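Local coordinates for protein PRD-containing transcription regulator (Lactobacillus casei, PDB 3NUF) that probably regulates transcription through a helical PRD (PTS regulation domain), the type of module through which sugar-transport signals commonly control gene regulators, at residues Q26-L31 against H57-L62; N33-L38 against D91-H96; E69-V74 against V102-V107. All coordinates share one frame; numbering follows the deposited sequence. Where two conformers were deposited one is given.

Contact 1: residues Q26-L31 against H57-L62; sequences QAATAL and HLIEML. With EDO (1,2-ethanediol), chain F.
Ala27 and Ala28 of helix 25-41 receive one branch of Leu62 from helix 48-67, in a helix-helix interface of the all-helical PRD. The segments run more antiparallel than parallel, at 127° between their directions, and their axes approach to 10.0 Å. The short side chains of Ala27 and Ala28 suit their place, because they let one methyl of Leu62, CD2, lie against the backbone of helix 25-41.

The apolar contacts form two groups. In the first, Leu62 carries its CG anti to the backbone N (chi1 -179°), and CD2 beyond it lies 3.9 Å from Ala27 CB. The same methyl packs against the helix backbone, with Ala28 N 3.7 Å from Leu62 CD2. Beside it, Ala28 CB touches Ile59 CG1 at 4.2 Å; these two residues also bring their CA atoms to 6.2 Å, the closest such pair here. In the second group, Leu31 reaches across with CD2, which sits 4.0 Å from Leu58 CB and equally near Leu62 CB. Leu31 lies slantwise across Leu58; both are buried, and both also touch helix 84-97, Leu31 on Ile97 and Leu58 on Val93. Ile19 of helix 13-21 also touches Ala28.

No polar pair joins the two segments; the polar atoms find partners beside them. Asp24 OD1 accepts a hydrogen bond from Ala27 N near the start of helix 25-41. A 1,2-ethanediol, probably from the crystallisation liquor, lies against Leu62 and is also held by Ser23 OG and Lys66 NZ; its O2 gives a weak hydrogen bond of 3.3 Å to Ile59 O.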
ATOM      1  N   GLN A  26      -3.027  -7.216  13.891  1.00 13.83           N
ATOM      2  CA  GLN A  26      -3.071  -8.419  13.071  1.00 12.97           C
ATOM      3  C   GLN A  26      -3.267  -7.994  11.631  1.00 12.84           C
ATOM      4  O   GLN A  26      -2.507  -8.427  10.767  1.00 12.95           O
ATOM      5  CB  GLN A  26      -4.138  -9.392  13.527  1.00 11.90           C
ATOM      6  CG  GLN A  26      -4.192 -10.629  12.714  1.00 13.23           C
ATOM      7  CD  GLN A  26      -5.023 -10.504  11.463  1.00 14.42           C
ATOM      8  OE1 GLN A  26      -6.054  -9.851  11.455  1.00 15.89           O
ATOM      9  NE2 GLN A  26      -4.595 -11.153  10.390  1.00 20.88           N
ATOM     10  N   ALA A  27      -4.323  -7.222  11.367  1.00 12.75           N
ATOM     11  CA  ALA A  27      -4.681  -6.910   9.999  1.00 12.22           C
ATOM     12  C   ALA A  27      -3.688  -5.976   9.358  1.00 11.57           C
ATOM     13  O   ALA A  27      -3.396  -6.117   8.186  1.00 12.12           O
ATOM     14  CB  ALA A  27      -6.112  -6.319   9.951  1.00 14.39           C
ATOM     15  N   ALA A  28      -3.115  -5.089  10.145  1.00 11.73           N
ATOM     16  CA  ALA A  28      -2.112  -4.181   9.592  1.00 12.35           C
ATOM     17  C   ALA A  28      -0.837  -4.924   9.221  1.00 12.69           C
ATOM     18  O   ALA A  28      -0.243  -4.692   8.140  1.00 12.62           O
ATOM     19  CB  ALA A  28      -1.829  -3.024  10.513  1.00 13.89           C
ATOM     20  N   THR A  29      -0.421  -5.866  10.069  1.00 13.56           N
ATOM     21  CA  THR A  29       0.741  -6.689   9.759  1.00 13.14           C
ATOM     22  C   THR A  29       0.499  -7.511   8.507  1.00 11.90           C
ATOM     23  O   THR A  29       1.330  -7.552   7.627  1.00 12.34           O
ATOM     24  CB  THR A  29       1.147  -7.603  10.902  1.00 12.83           C
ATOM     25  OG1 THR A  29       1.384  -6.786  12.061  1.00 14.82           O
ATOM     26  CG2 THR A  29       2.447  -8.385  10.575  1.00 13.01           C
ATOM     27  N   ALA A  30      -0.672  -8.167   8.436  1.00 12.97           N
ATOM     28  CA  ALA A  30      -1.024  -8.964   7.268  1.00 13.63           C
ATOM     29  C   ALA A  30      -0.993  -8.141   5.982  1.00 13.56           C
ATOM     30  O   ALA A  30      -0.455  -8.573   4.953  1.00 13.78           O
ATOM     31  CB  ALA A  30      -2.398  -9.597   7.438  1.00 14.37           C
ATOM     32  N   LEU A  31      -1.524  -6.930   6.087  1.00 11.79           N
ATOM     33  CA  LEU A  31      -1.601  -6.057   4.887  1.00 11.80           C
ATOM     34  C   LEU A  31      -0.192  -5.604   4.429  1.00 11.74           C
ATOM     35  O   LEU A  31       0.109  -5.663   3.238  1.00 13.08           O
ATOM     36  CB  LEU A  31      -2.514  -4.854   5.173  1.00 11.35           C
ATOM     37  CG  LEU A  31      -2.659  -3.845   4.041  1.00 10.40           C
ATOM     38  CD1 LEU A  31      -3.180  -4.515   2.772  1.00 11.94           C
ATOM     39  CD2 LEU A  31      -3.602  -2.705   4.470  1.00 13.02           C
ATOM     40  N   HIS A  57       0.483   4.892   5.135  1.00 13.59           N
ATOM     41  CA  HIS A  57      -0.639   5.043   4.206  1.00 12.08           C
ATOM     42  C   HIS A  57      -1.531   3.797   4.203  1.00 12.68           C
ATOM     43  O   HIS A  57      -2.768   3.910   4.171  1.00 12.32           O
ATOM     44  CB  HIS A  57      -0.173   5.344   2.793  1.00 11.93           C
ATOM     45  CG  HIS A  57      -1.301   5.718   1.891  1.00 12.17           C
ATOM     46  ND1 HIS A  57      -2.065   6.848   2.142  1.00 14.84           N
ATOM     47  CD2 HIS A  57      -1.881   5.080   0.844  1.00 12.10           C
ATOM     48  CE1 HIS A  57      -3.059   6.886   1.257  1.00 14.64           C
ATOM     49  NE2 HIS A  57      -2.966   5.835   0.452  1.00 13.88           N
ATOM     50  N   LEU A  58      -0.916   2.624   4.254  1.00 11.76           N
ATOM     51  CA  LEU A  58      -1.699   1.381   4.304  1.00 11.16           C
ATOM     52  C   LEU A  58      -2.567   1.309   5.560  1.00 12.98           C
ATOM     53  O   LEU A  58      -3.739   0.917   5.514  1.00 11.67           O
ATOM     54  CB  LEU A  58      -0.840   0.145   4.178  1.00 12.84           C
ATOM     55  CG  LEU A  58      -0.156  -0.127   2.850  1.00 12.18           C
ATOM     56  CD1 LEU A  58       0.905  -1.254   3.020  1.00 13.07           C
ATOM     57  CD2 LEU A  58      -1.157  -0.389   1.724  1.00 13.07           C
ATOM     58  N   ILE A  59      -2.024   1.717   6.696  1.00 12.23           N
ATOM     59  CA  ILE A  59      -2.820   1.785   7.917  1.00 12.53           C
ATOM     60  C   ILE A  59      -3.991   2.743   7.803  1.00 11.41           C
ATOM     61  O   ILE A  59      -5.114   2.412   8.238  1.00 11.92           O
ATOM     62  CB  ILE A  59      -1.924   2.122   9.118  1.00 15.16           C
ATOM     63  CG1 ILE A  59      -1.022   0.910   9.404  1.00 16.18           C
ATOM     64  CG2 ILE A  59      -2.744   2.474  10.369  1.00 16.05           C
ATOM     65  CD1 ILE A  59       0.146   1.190  10.429  1.00 18.46           C
ATOM     66  N   GLU A  60      -3.761   3.895   7.187  0.50 12.22           N
ATOM     67  CA  GLU A  60      -4.837   4.834   6.946  0.50 12.21           C
ATOM     68  C   GLU A  60      -5.946   4.246   6.052  0.50 11.91           C
ATOM     69  O   GLU A  60      -7.130   4.369   6.351  0.50 12.40           O
ATOM     70  CB  GLU A  60      -4.270   6.123   6.327  0.50 15.05           C
ATOM     71  CG  GLU A  60      -5.334   7.113   5.912  0.50 15.25           C
ATOM     72  CD  GLU A  60      -4.762   8.326   5.152  0.50 18.11           C
ATOM     73  OE1 GLU A  60      -3.893   8.988   5.776  0.50 19.82           O
ATOM     74  OE2 GLU A  60      -5.144   8.601   3.968  0.50 16.62           O
HETATM   75  N   MSE A  61      -5.539   3.585   4.978  1.00 12.08           N
HETATM   76  CA  MSE A  61      -6.505   2.917   4.065  1.00 11.75           C
HETATM   77  C   MSE A  61      -7.291   1.813   4.775  1.00 10.67           C
HETATM   78  O   MSE A  61      -8.495   1.705   4.624  1.00 11.34           O
HETATM   79  CB  MSE A  61      -5.784   2.309   2.872  1.00 11.43           C
HETATM   80  CG  MSE A  61      -5.142   3.301   1.923  1.00 11.65           C
HETATM   81 SE   MSE A  61      -4.113   2.472   0.518  0.75 11.98          SE
HETATM   82  CE  MSE A  61      -5.555   1.490  -0.232  1.00 17.18           C
ATOM     83  N   LEU A  62      -6.600   0.960   5.540  1.00 10.72           N
ATOM     84  CA  LEU A  62      -7.263  -0.056   6.325  1.00 10.47           C
ATOM     85  C   LEU A  62      -8.251   0.563   7.283  1.00 10.86           C
ATOM     86  O   LEU A  62      -9.390   0.129   7.429  1.00 10.86           O
ATOM     87  CB  LEU A  62      -6.203  -0.933   7.011  1.00 12.22           C
ATOM     88  CG  LEU A  62      -6.705  -2.093   7.872  1.00 13.20           C
ATOM     89  CD1 LEU A  62      -7.475  -3.063   7.004  1.00 15.27           C
ATOM     90  CD2 LEU A  62      -5.482  -2.737   8.602  1.00 15.66           C
TER
HETATM   91  C1  EDO F 307      -6.322  -0.601  11.933  1.00 34.09           C
HETATM   92  O1  EDO F 307      -7.611  -0.765  12.551  1.00 41.57           O
HETATM   93  C2  EDO F 307      -6.313   0.416  10.799  1.00 33.85           C
HETATM   94  O2  EDO F 307      -6.403   1.770  11.256  1.00 42.36           O

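Contact 2: residues N33-L38 against D91-H96; sequences NYVIKL and DQVVQH. With EDO (1,2-ethanediol), chain G.
Tyr34 lays its phenol ring over the imidazole of His96 in a face-to-face stack, the planes only 5° apart and the ring centroids separated by 3.6 Å. The side chains overlap from opposite ends: Tyr34 CZ lies over His96 CG at 3.5 Å, while His96 NE2 comes near Tyr34 CG. Flat rings suit this partly exposed edge of the interface, giving broad overlap while their polar atoms stay at the ring edges. A 1,2-ethanediol, probably from the crystallisation liquor, lies there too; its O2 is hydrogen-bonded to His96 ND1 at 3.1 Å, but its O1 approaches Tyr34 OH and Gln92 NE2 so closely that those bonds are doubtful in detail.

Gln92, extended beyond CG, lays its amide against Leu38, with NE2 3.5 Å from Leu38 CD1. An alanine here would probably leave Leu38 CD1 without its amide cover and open a gap beside Tyr34 OH. Deeper in, beta-branched Val35 and Val93 meet at about a right angle, Val35 CG2 lying 3.9 Å from Val93 CG1, and Leu38 CD2 packs on Val93 CG2.

The segments are nearly antiparallel, at 152°, joining helices 25-41 and 84-97 of the PRD. Around the valines, helix 48-67 supplies Leu54 and Leu58 to Val35, and helix 104-115 brings Phe112 against Val35 and Leu108 against Val93.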
ATOM      1  N   ASN A  33       2.661  -7.092   5.025  1.00 14.06           N
ATOM      2  CA  ASN A  33       3.282  -8.261   4.478  1.00 15.33           C
ATOM      3  C   ASN A  33       2.810  -8.554   3.049  1.00 14.98           C
ATOM      4  O   ASN A  33       3.590  -8.881   2.153  1.00 16.04           O
ATOM      5  CB  ASN A  33       2.964  -9.499   5.315  1.00 15.83           C
ATOM      6  CG  ASN A  33       3.628  -9.531   6.676  1.00 20.39           C
ATOM      7  OD1 ASN A  33       4.510  -8.781   6.963  1.00 20.23           O
ATOM      8  ND2 ASN A  33       3.158 -10.461   7.511  1.00 19.80           N
ATOM      9  N   TYR A  34       1.471  -8.488   2.845  1.00 14.05           N
ATOM     10  CA  TYR A  34       0.869  -8.740   1.532  1.00 14.06           C
ATOM     11  C   TYR A  34       1.427  -7.793   0.475  1.00 12.65           C
ATOM     12  O   TYR A  34       1.811  -8.207  -0.641  1.00 12.80           O
ATOM     13  CB  TYR A  34      -0.656  -8.644   1.618  1.00 14.92           C
ATOM     14  CG  TYR A  34      -1.382  -8.613   0.312  1.00 13.41           C
ATOM     15  CD1 TYR A  34      -1.759  -9.784  -0.306  1.00 14.67           C
ATOM     16  CD2 TYR A  34      -1.716  -7.418  -0.306  1.00 14.14           C
ATOM     17  CE1 TYR A  34      -2.439  -9.761  -1.494  1.00 16.50           C
ATOM     18  CE2 TYR A  34      -2.361  -7.398  -1.518  1.00 15.35           C
ATOM     19  CZ  TYR A  34      -2.716  -8.576  -2.074  1.00 15.08           C
ATOM     20  OH  TYR A  34      -3.403  -8.576  -3.288  1.00 21.89           O
ATOM     21  N   VAL A  35       1.481  -6.514   0.811  1.00 12.29           N
ATOM     22  CA  VAL A  35       1.975  -5.510  -0.149  1.00 12.66           C
ATOM     23  C   VAL A  35       3.467  -5.729  -0.496  1.00 12.66           C
ATOM     24  O   VAL A  35       3.864  -5.647  -1.667  1.00 13.48           O
ATOM     25  CB  VAL A  35       1.701  -4.111   0.284  1.00 11.33           C
ATOM     26  CG1 VAL A  35       2.301  -3.105  -0.700  1.00 12.80           C
ATOM     27  CG2 VAL A  35       0.189  -3.876   0.360  1.00 13.07           C
ATOM     28  N   ILE A  36       4.273  -6.038   0.513  1.00 13.11           N
ATOM     29  CA  ILE A  36       5.703  -6.305   0.289  1.00 13.44           C
ATOM     30  C   ILE A  36       5.844  -7.493  -0.666  1.00 15.12           C
ATOM     31  O   ILE A  36       6.611  -7.460  -1.637  1.00 15.06           O
ATOM     32  CB  ILE A  36       6.424  -6.566   1.609  1.00 14.76           C
ATOM     33  CG1 ILE A  36       6.559  -5.272   2.400  1.00 15.61           C
ATOM     34  CG2 ILE A  36       7.806  -7.175   1.329  1.00 17.83           C
ATOM     35  CD1 ILE A  36       7.072  -5.451   3.846  1.00 17.40           C
ATOM     36  N   LYS A  37       5.111  -8.554  -0.411  1.00 15.22           N
ATOM     37  CA  LYS A  37       5.166  -9.758  -1.268  1.00 16.37           C
ATOM     38  C   LYS A  37       4.631  -9.569  -2.670  1.00 16.05           C
ATOM     39  O   LYS A  37       5.153 -10.102  -3.664  1.00 15.82           O
ATOM     40  CB  LYS A  37       4.480 -10.887  -0.565  1.00 16.70           C
ATOM     41  CG  LYS A  37       5.259 -11.370   0.675  1.00 24.40           C
ATOM     42  CD  LYS A  37       4.547 -12.515   1.385  1.00 27.52           C
ATOM     43  CE  LYS A  37       3.402 -12.113   2.259  1.00 33.35           C
ATOM     44  NZ  LYS A  37       2.845 -13.299   3.067  1.00 36.48           N
ATOM     45  N   LEU A  38       3.550  -8.801  -2.788  1.00 14.27           N
ATOM     46  CA  LEU A  38       2.969  -8.510  -4.068  1.00 14.68           C
ATOM     47  C   LEU A  38       3.972  -7.679  -4.890  1.00 15.41           C
ATOM     48  O   LEU A  38       4.250  -7.930  -6.081  1.00 15.80           O
ATOM     49  CB  LEU A  38       1.674  -7.676  -3.855  1.00 14.44           C
ATOM     50  CG  LEU A  38       0.991  -7.298  -5.138  1.00 16.70           C
ATOM     51  CD1 LEU A  38       0.437  -8.521  -5.846  1.00 22.68           C
ATOM     52  CD2 LEU A  38      -0.173  -6.332  -4.902  1.00 15.91           C
ATOM     53  N   ASP A  91      -4.403  -0.901  -7.631  1.00  9.47           N
ATOM     54  CA  ASP A  91      -5.779  -1.370  -7.738  1.00  9.98           C
ATOM     55  C   ASP A  91      -5.952  -2.735  -7.068  1.00 11.11           C
ATOM     56  O   ASP A  91      -6.937  -2.963  -6.369  1.00 11.15           O
ATOM     57  CB  ASP A  91      -6.177  -1.457  -9.223  1.00 11.19           C
ATOM     58  CG  ASP A  91      -7.607  -1.860  -9.412  1.00 12.56           C
ATOM     59  OD1 ASP A  91      -8.463  -1.008  -9.266  1.00 12.96           O
ATOM     60  OD2 ASP A  91      -7.881  -3.018  -9.706  1.00 13.48           O
ATOM     61  N   GLN A  92      -5.000  -3.629  -7.266  1.00  9.87           N
ATOM     62  CA  GLN A  92      -5.086  -4.951  -6.650  1.00 10.65           C
ATOM     63  C   GLN A  92      -5.104  -4.815  -5.138  1.00 10.24           C
ATOM     64  O   GLN A  92      -5.877  -5.506  -4.453  1.00 10.91           O
ATOM     65  CB  GLN A  92      -3.904  -5.811  -7.072  1.00 11.74           C
ATOM     66  CG  GLN A  92      -4.009  -7.208  -6.539  1.00 16.30           C
ATOM     67  CD  GLN A  92      -3.036  -8.182  -7.168  1.00 19.32           C
ATOM     68  OE1 GLN A  92      -2.400  -7.897  -8.178  1.00 20.27           O
ATOM     69  NE2 GLN A  92      -2.937  -9.360  -6.562  1.00 24.58           N
ATOM     70  N   VAL A  93      -4.276  -3.945  -4.577  1.00  9.80           N
ATOM     71  CA  VAL A  93      -4.251  -3.768  -3.116  1.00  9.82           C
ATOM     72  C   VAL A  93      -5.551  -3.218  -2.571  1.00  9.33           C
ATOM     73  O   VAL A  93      -6.122  -3.726  -1.600  1.00 10.09           O
ATOM     74  CB  VAL A  93      -3.109  -2.875  -2.688  1.00  9.28           C
ATOM     75  CG1 VAL A  93      -3.128  -2.567  -1.135  1.00 11.82           C
ATOM     76  CG2 VAL A  93      -1.767  -3.499  -3.011  1.00 11.25           C
ATOM     77  N   VAL A  94      -6.069  -2.209  -3.256  1.00  9.20           N
ATOM     78  CA  VAL A  94      -7.365  -1.593  -2.838  1.00  9.85           C
ATOM     79  C   VAL A  94      -8.473  -2.637  -2.838  1.00 10.05           C
ATOM     80  O   VAL A  94      -9.234  -2.748  -1.874  1.00 10.98           O
ATOM     81  CB  VAL A  94      -7.716  -0.466  -3.784  1.00  9.42           C
ATOM     82  CG1 VAL A  94      -9.173   0.055  -3.527  1.00 10.24           C
ATOM     83  CG2 VAL A  94      -6.688   0.686  -3.665  1.00 10.43           C
ATOM     84  N   GLN A  95      -8.568  -3.430  -3.892  1.00  9.24           N
ATOM     85  CA  GLN A  95      -9.563  -4.460  -3.977  1.00  9.95           C
ATOM     86  C   GLN A  95      -9.390  -5.557  -2.968  1.00 11.33           C
ATOM     87  O   GLN A  95     -10.374  -6.114  -2.486  1.00 12.60           O
ATOM     88  CB  GLN A  95      -9.670  -4.967  -5.407  1.00 10.26           C
ATOM     89  CG  GLN A  95     -10.056  -3.899  -6.430  1.00 10.63           C
ATOM     90  CD  GLN A  95     -11.336  -3.180  -6.091  1.00 11.79           C
ATOM     91  OE1 GLN A  95     -11.391  -1.926  -5.969  1.00 14.65           O
ATOM     92  NE2 GLN A  95     -12.350  -3.922  -5.918  1.00  9.96           N
ATOM     93  N   HIS A  96      -8.156  -5.905  -2.709  1.00  9.95           N
ATOM     94  CA  HIS A  96      -7.827  -6.883  -1.676  1.00  9.83           C
ATOM     95  C   HIS A  96      -8.280  -6.456  -0.301  1.00 10.08           C
ATOM     96  O   HIS A  96      -8.865  -7.273   0.409  1.00 12.88           O
ATOM     97  CB  HIS A  96      -6.293  -7.155  -1.660  1.00 10.00           C
ATOM     98  CG  HIS A  96      -5.819  -7.940  -0.483  1.00 12.70           C
ATOM     99  ND1 HIS A  96      -5.946  -9.305  -0.423  1.00 20.09           N
ATOM    100  CD2 HIS A  96      -5.228  -7.554   0.664  1.00 15.41           C
ATOM    101  CE1 HIS A  96      -5.415  -9.724   0.724  1.00 17.16           C
ATOM    102  NE2 HIS A  96      -5.004  -8.680   1.416  1.00 18.43           N
TER
HETATM  103  C1  EDO G 308      -4.807 -11.260  -3.807  1.00 30.85           C
HETATM  104  O1  EDO G 308      -3.873 -10.461  -4.537  1.00 42.07           O
HETATM  105  C2  EDO G 308      -6.190 -10.846  -4.228  1.00 29.45           C
HETATM  106  O2  EDO G 308      -6.940 -10.450  -3.072  1.00 38.09           O

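Contact 3: residues E69-V74 against V102-V107; sequences EQLPAV and VAEKYV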
ATOM      1  N   GLU A  69     -15.025   6.262   6.504  0.50 11.90           N
ATOM      2  CA  GLU A  69     -14.622   7.664   6.238  0.50 12.40           C
ATOM      3  C   GLU A  69     -14.298   7.831   4.744  0.50 13.26           C
ATOM      4  O   GLU A  69     -13.706   6.928   4.119  0.50 11.01           O
ATOM      5  CB  GLU A  69     -13.438   8.074   7.095  0.50 15.05           C
ATOM      6  CG  GLU A  69     -13.789   8.273   8.562  0.50 13.15           C
ATOM      7  CD  GLU A  69     -12.614   8.705   9.415  0.50 22.90           C
ATOM      8  OE1 GLU A  69     -11.483   8.756   8.905  0.50 26.03           O
ATOM      9  OE2 GLU A  69     -12.849   8.996  10.604  0.50 30.99           O
ATOM     10  N   GLN A  70     -14.651   9.002   4.201  1.00 15.57           N
ATOM     11  CA  GLN A  70     -14.670   9.268   2.779  1.00 15.36           C
ATOM     12  C   GLN A  70     -13.273   9.190   2.175  1.00 13.33           C
ATOM     13  O   GLN A  70     -12.285   9.602   2.783  1.00 17.17           O
ATOM     14  CB  GLN A  70     -15.273  10.671   2.530  1.00 18.41           C
ATOM     15  CG  GLN A  70     -15.463  11.049   1.090  1.00 24.52           C
ATOM     16  CD  GLN A  70     -16.291  12.329   0.897  1.00 31.93           C
ATOM     17  OE1 GLN A  70     -16.590  13.045   1.856  1.00 37.10           O
ATOM     18  NE2 GLN A  70     -16.647  12.610  -0.339  1.00 33.34           N
ATOM     19  N   LEU A  71     -13.232   8.675   0.955  1.00 14.21           N
ATOM     20  CA  LEU A  71     -12.046   8.784   0.117  1.00 16.15           C
ATOM     21  C   LEU A  71     -11.477  10.233   0.151  1.00 14.38           C
ATOM     22  O   LEU A  71     -12.200  11.169  -0.171  1.00 14.28           O
ATOM     23  CB  LEU A  71     -12.462   8.443  -1.319  1.00 16.09           C
ATOM     24  CG  LEU A  71     -11.503   8.797  -2.438  1.00 17.32           C
ATOM     25  CD1 LEU A  71     -10.248   7.922  -2.410  1.00 18.54           C
ATOM     26  CD2 LEU A  71     -12.231   8.665  -3.769  1.00 18.98           C
ATOM     27  N   PRO A  72     -10.197  10.433   0.472  1.00 14.05           N
ATOM     28  CA  PRO A  72      -9.610  11.797   0.349  1.00 13.53           C
ATOM     29  C   PRO A  72      -9.743  12.315  -1.085  1.00 13.91           C
ATOM     30  O   PRO A  72      -9.401  11.592  -2.031  1.00 12.89           O
ATOM     31  CB  PRO A  72      -8.142  11.588   0.716  1.00 15.00           C
ATOM     32  CG  PRO A  72      -8.219  10.373   1.678  1.00 16.53           C
ATOM     33  CD  PRO A  72      -9.245   9.486   1.092  1.00 17.06           C
ATOM     34  N   ALA A  73     -10.201  13.554  -1.236  1.00 13.18           N
ATOM     35  CA  ALA A  73     -10.461  14.096  -2.539  1.00 11.74           C
ATOM     36  C   ALA A  73      -9.273  13.891  -3.437  1.00 12.30           C
ATOM     37  O   ALA A  73      -8.134  14.211  -3.047  1.00 12.17           O
ATOM     38  CB  ALA A  73     -10.781  15.590  -2.417  1.00 14.69           C
ATOM     39  N   VAL A  74      -9.509  13.495  -4.675  1.00 11.66           N
ATOM     40  CA  VAL A  74      -8.427  13.179  -5.621  1.00 12.30           C
ATOM     41  C   VAL A  74      -8.861  13.561  -7.045  1.00 13.06           C
ATOM     42  O   VAL A  74     -10.061  13.500  -7.378  1.00 13.48           O
ATOM     43  CB  VAL A  74      -8.011  11.702  -5.519  1.00 12.78           C
ATOM     44  CG1 VAL A  74      -9.125  10.775  -5.925  1.00 14.86           C
ATOM     45  CG2 VAL A  74      -6.749  11.422  -6.283  1.00 13.11           C
ATOM     46  N   VAL A 102     -12.596   2.719  -5.542  1.00  9.45           N
ATOM     47  CA  VAL A 102     -11.600   2.400  -6.550  1.00  9.58           C
ATOM     48  C   VAL A 102     -10.467   3.428  -6.573  1.00 10.37           C
ATOM     49  O   VAL A 102      -9.298   3.067  -6.691  1.00 10.41           O
ATOM     50  CB  VAL A 102     -12.232   2.264  -7.979  1.00 10.56           C
ATOM     51  CG1 VAL A 102     -11.168   2.156  -9.082  1.00 12.17           C
ATOM     52  CG2 VAL A 102     -13.147   1.038  -8.016  1.00 13.32           C
ATOM     53  N   ALA A 103     -10.824   4.699  -6.522  1.00 10.83           N
ATOM     54  CA  ALA A 103      -9.876   5.776  -6.652  1.00  9.92           C
ATOM     55  C   ALA A 103      -8.863   5.902  -5.532  1.00 10.28           C
ATOM     56  O   ALA A 103      -7.930   6.700  -5.668  1.00 11.35           O
ATOM     57  CB  ALA A 103     -10.635   7.106  -6.879  1.00 12.08           C
ATOM     58  N   GLU A 104      -8.939   5.127  -4.467  1.00  9.44           N
ATOM     59  CA  GLU A 104      -7.868   4.977  -3.517  1.00  8.70           C
ATOM     60  C   GLU A 104      -6.589   4.548  -4.261  1.00  9.38           C
ATOM     61  O   GLU A 104      -5.474   4.778  -3.764  1.00 10.79           O
ATOM     62  CB  GLU A 104      -8.177   3.956  -2.465  1.00  9.43           C
ATOM     63  CG  GLU A 104      -9.272   4.300  -1.486  1.00 10.60           C
ATOM     64  CD  GLU A 104      -8.851   5.139  -0.274  1.00 12.26           C
ATOM     65  OE1 GLU A 104      -7.627   5.354  -0.015  1.00 13.27           O
ATOM     66  OE2 GLU A 104      -9.790   5.558   0.447  1.00 13.07           O
ATOM     67  N   LYS A 105      -6.715   3.912  -5.425  1.00  9.21           N
ATOM     68  CA  LYS A 105      -5.526   3.447  -6.121  1.00  9.00           C
ATOM     69  C   LYS A 105      -4.577   4.568  -6.492  1.00  9.86           C
ATOM     70  O   LYS A 105      -3.379   4.304  -6.664  1.00 10.49           O
ATOM     71  CB  LYS A 105      -5.907   2.631  -7.358  1.00  9.65           C
ATOM     72  CG  LYS A 105      -6.483   3.408  -8.500  1.00  8.89           C
ATOM     73  CD  LYS A 105      -6.921   2.526  -9.671  1.00 10.63           C
ATOM     74  CE  LYS A 105      -7.584   3.298 -10.741  1.00 12.03           C
ATOM     75  NZ  LYS A 105      -7.952   2.449 -11.969  1.00 16.14           N
ATOM     76  N   TYR A 106      -5.066   5.774  -6.727  1.00  9.00           N
ATOM     77  CA  TYR A 106      -4.165   6.823  -7.260  1.00  9.70           C
ATOM     78  C   TYR A 106      -3.067   7.213  -6.311  1.00 10.45           C
ATOM     79  O   TYR A 106      -1.866   7.117  -6.626  1.00 10.98           O
ATOM     80  CB  TYR A 106      -4.999   8.006  -7.760  1.00 10.04           C
ATOM     81  CG  TYR A 106      -5.958   7.665  -8.870  1.00 10.88           C
ATOM     82  CD1 TYR A 106      -5.471   7.176 -10.068  1.00 12.61           C
ATOM     83  CD2 TYR A 106      -7.344   7.801  -8.725  1.00 11.51           C
ATOM     84  CE1 TYR A 106      -6.341   6.840 -11.063  1.00 10.93           C
ATOM     85  CE2 TYR A 106      -8.207   7.457  -9.712  1.00 11.16           C
ATOM     86  CZ  TYR A 106      -7.722   6.959 -10.879  1.00 12.79           C
ATOM     87  OH  TYR A 106      -8.579   6.583 -11.888  1.00 15.72           O
ATOM     88  N   VAL A 107      -3.419   7.607  -5.111  1.00 10.84           N
ATOM     89  CA  VAL A 107      -2.385   8.002  -4.138  1.00 11.48           C
ATOM     90  C   VAL A 107      -1.491   6.793  -3.826  1.00 12.98           C
ATOM     91  O   VAL A 107      -0.267   6.926  -3.733  1.00 12.09           O
ATOM     92  CB  VAL A 107      -2.983   8.610  -2.892  1.00 12.21           C
ATOM     93  CG1 VAL A 107      -1.979   8.705  -1.734  1.00 13.87           C
ATOM     94  CG2 VAL A 107      -3.523   9.993  -3.232  1.00 14.36           C
TER
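Leu71 meets both Ala103 and Glu104, and here the contact is at its closest. Its CG stands anti to the backbone N (chi1 166°); beyond it, CD2 rests 3.8 Å from Ala103 CB, while CD1 approaches the backbone N of Glu104 to 3.7 Å. The small Ala103 lets the leucine come this near. Leu71 and Glu104 lie alongside each other, pointing opposite ways; the bend at chi2 (-85°) turns CD of Glu104 toward Leu71, where it lies near Leu71 CD1. Glu104 is buried, and its OE2 forms a salt bridge with Arg64 of helix 48-67, which probably favours the charged form.

In this PRD the contact ties the loop after helix 48-67 to the beginning of helix 104-115. Residues 69-73 are extended with polyproline-II-like backbone angles, a shape that suits Pro72.

The outer part is looser. Pro72 contributes CD, 4.0 Å from Glu104 OE2. Val74 spreads two methyls, CG1 lying 4.1 Å from Ala103 CB and CG2 equally far from Tyr106 CB, the valine crossing the tyrosine at about a right angle. Phe79 touches both Val74 and Tyr106 at this surface.

Overall arrangement
Contacts 1 and 2 lie about 10 Å apart, centre to centre, and share helix 25-41, which packs against helix 48-67 in contact 1 and helix 84-97 in contact 2. Contact 3 is about 16 Å from each, nearer the surface. Along the chain contact 1 closes before contact 3 opens, whereas contact 2 spans 33 to 96 and alternates with both. Side chains link them: Leu31 touches His96, Met61 touches Val94 and Glu104, and His57 packs on Val107. Together with the shared helix, these linking contacts join the three into one helical bundle, the PRD, with the loop 69-74 drawn against its side.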